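PDB 4Q5F: glutathione S-transferase 1 from Ascaris suum, which conjugates reduced glutathione to a wide range of hydrophobic electrophiles and can also act as a glutathione peroxidase. Local coordinates for residues 116-121 with 180-185. Numbering follows the deposited sequence.
Sequences PCFRVL and ESLIPD. With GSH (glutathione), chain F.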
loop_
_atom_site.group_PDB
_atom_site.type_symbol
_atom_site.label_atom_id
_atom_site.label_comp_id
_atom_site.label_asym_id
_atom_site.label_seq_id
_atom_site.Cartn_x
_atom_site.Cartn_y
_atom_site.Cartn_z
ATOM N N PRO B 116 2.690 -14.815 2.445
ATOM C CA PRO B 116 3.984 -15.483 2.655
ATOM C C PRO B 116 3.862 -16.971 2.992
ATOM O O PRO B 116 4.854 -17.697 2.902
ATOM C CB PRO B 116 4.577 -14.726 3.848
ATOM C CG PRO B 116 3.922 -13.399 3.826
ATOM C CD PRO B 116 2.535 -13.635 3.312
ATOM N N CYS B 117 2.664 -17.407 3.375
ATOM C CA CYS B 117 2.403 -18.804 3.718
ATOM C C CYS B 117 1.528 -19.487 2.675
ATOM O O CYS B 117 1.046 -20.599 2.890
ATOM C CB CYS B 117 1.697 -18.895 5.068
ATOM S SG CYS B 117 2.601 -18.184 6.458
ATOM N N PHE B 118 1.319 -18.817 1.549
ATOM C CA PHE B 118 0.413 -19.309 0.519
ATOM C C PHE B 118 0.856 -20.647 -0.069
ATOM O O PHE B 118 0.045 -21.559 -0.245
ATOM C CB PHE B 118 0.293 -18.287 -0.610
ATOM C CG PHE B 118 -0.204 -18.874 -1.896
ATOM C CD1 PHE B 118 -1.547 -19.155 -2.070
ATOM C CD2 PHE B 118 0.674 -19.158 -2.929
ATOM C CE1 PHE B 118 -2.005 -19.703 -3.250
ATOM C CE2 PHE B 118 0.221 -19.707 -4.107
ATOM C CZ PHE B 118 -1.119 -19.979 -4.266
ATOM N N ARG B 119 2.143 -20.757 -0.379
ATOM C CA ARG B 119 2.653 -21.913 -1.107
ATOM C C ARG B 119 2.678 -23.182 -0.260
ATOM O O ARG B 119 2.409 -24.272 -0.763
ATOM C CB ARG B 119 4.042 -21.613 -1.668
ATOM C CG ARG B 119 4.020 -20.612 -2.811
ATOM C CD ARG B 119 5.414 -20.153 -3.199
ATOM N NE ARG B 119 6.282 -21.266 -3.574
ATOM C CZ ARG B 119 6.179 -21.947 -4.710
ATOM N NH1 ARG B 119 5.232 -21.646 -5.589
ATOM N NH2 ARG B 119 7.018 -22.942 -4.965
ATOM N N VAL B 120 3.003 -23.044 1.020
ATOM C CA VAL B 120 2.930 -24.172 1.940
ATOM C C VAL B 120 1.478 -24.631 2.036
ATOM O O VAL B 120 1.198 -25.827 2.118
ATOM C CB VAL B 120 3.473 -23.800 3.342
ATOM C CG1 VAL B 120 3.257 -24.931 4.347
ATOM C CG2 VAL B 120 4.951 -23.449 3.260
ATOM N N LEU B 121 0.557 -23.675 2.003
ATOM C CA LEU B 121 -0.865 -23.984 2.099
ATOM C C LEU B 121 -1.411 -24.544 0.792
ATOM O O LEU B 121 -2.310 -25.384 0.803
ATOM C CB LEU B 121 -1.653 -22.739 2.513
ATOM C CG LEU B 121 -1.500 -22.319 3.976
ATOM C CD1 LEU B 121 -2.195 -20.989 4.220
ATOM C CD2 LEU B 121 -2.051 -23.386 4.916
ATOM N N GLU B 180 -10.812 -18.466 0.234
ATOM C CA GLU B 180 -11.814 -19.369 0.785
ATOM C C GLU B 180 -11.567 -20.794 0.296
ATOM O O GLU B 180 -12.017 -21.760 0.913
ATOM C CB GLU B 180 -13.217 -18.912 0.379
ATOM C CG GLU B 180 -14.332 -19.503 1.226
ATOM C CD GLU B 180 -15.711 -19.070 0.766
ATOM O OE1 GLU B 180 -15.805 -18.105 -0.022
ATOM O OE2 GLU B 180 -16.703 -19.697 1.194
ATOM N N SER B 181 -10.839 -20.915 -0.811
ATOM C CA SER B 181 -10.547 -22.212 -1.413
ATOM C C SER B 181 -9.311 -22.865 -0.798
ATOM O O SER B 181 -9.161 -24.085 -0.841
ATOM C CB SER B 181 -10.348 -22.051 -2.922
ATOM O OG SER B 181 -11.399 -21.293 -3.496
ATOM N N LEU B 182 -8.428 -22.049 -0.226
ATOM C CA LEU B 182 -7.200 -22.544 0.393
ATOM C C LEU B 182 -7.410 -22.876 1.864
ATOM O O LEU B 182 -6.677 -23.679 2.442
ATOM C CB LEU B 182 -6.095 -21.493 0.288
ATOM C CG LEU B 182 -5.390 -21.342 -1.056
ATOM C CD1 LEU B 182 -4.957 -19.901 -1.247
ATOM C CD2 LEU B 182 -4.191 -22.277 -1.132
ATOM N N ILE B 183 -8.412 -22.241 2.461
ATOM C CA ILE B 183 -8.637 -22.306 3.899
ATOM C C ILE B 183 -10.102 -22.642 4.162
ATOM O O ILE B 183 -10.979 -21.822 3.903
ATOM C CB ILE B 183 -8.269 -20.960 4.555
ATOM C CG1 ILE B 183 -6.758 -20.740 4.471
ATOM C CG2 ILE B 183 -8.713 -20.913 6.014
ATOM C CD1 ILE B 183 -6.331 -19.300 4.626
ATOM N N PRO B 184 -10.378 -23.857 4.663
ATOM C CA PRO B 184 -11.784 -24.194 4.913
ATOM C C PRO B 184 -12.374 -23.355 6.041
ATOM O O PRO B 184 -11.708 -23.126 7.051
ATOM C CB PRO B 184 -11.732 -25.673 5.319
ATOM C CG PRO B 184 -10.398 -26.166 4.864
ATOM C CD PRO B 184 -9.484 -24.991 4.957
ATOM N N ASP B 185 -13.608 -22.896 5.853
ATOM C CA ASP B 185 -14.311 -22.110 6.861
ATOM C C ASP B 185 -13.601 -20.780 7.122
ATOM O O ASP B 185 -13.695 -20.211 8.211
ATOM C CB ASP B 185 -14.465 -22.916 8.155
ATOM C CG ASP B 185 -15.081 -24.283 7.917
ATOM O OD1 ASP B 185 -16.316 -24.359 7.732
ATOM O OD2 ASP B 185 -14.330 -25.281 7.919
HETATM C CB2 GSH F . 5.519 -18.256 5.780
HETATM S SG2 GSH F . 4.306 -19.283 6.556
#
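Phe118 holds its CG anti to the backbone N (chi1 160°), and Leu182 holds its CG anti to the carbonyl carbon (chi1 -78°). These torsions bring a ring edge against a leucine methyl. The contact lies in the all-helical C-terminal domain of the sigma-class GST fold. It joins the short helix 118-122 to segment 180-185 on helix 167-182. Leu182 CD1 lies near the ring plane, 3.6 Å from Phe118 CE1, and the two side chains cross at about a right angle. The other branch of Leu182 reaches the helix backbone, with CD2 4.1 Å from Leu121 C. Leu182 thus touches both Phe118 and Leu121 of the short helix. Next to it, the terminal methyls of Leu121 and Ile183 meet more loosely, with CD1 to CD1 at 4.5 Å. No hydrogen bond links the two segments; the side-chain contacts are apolar. Around it, Tyr218 packs edge-to-face with Phe118, and helix 129-155 brings Val132 and Leu133 against Leu121. Another bound glutathione lies about 9 Å from the Phe118 side chain. Cys117 occupies the N-cap position of the short helix, and its carbonyl O accepts a 3.2 Å hydrogen bond from Leu121 N. Its side chain carries a separate glutathione as a mixed disulfide, in which Cys117 SG is 2.0 Å from GSH SG2.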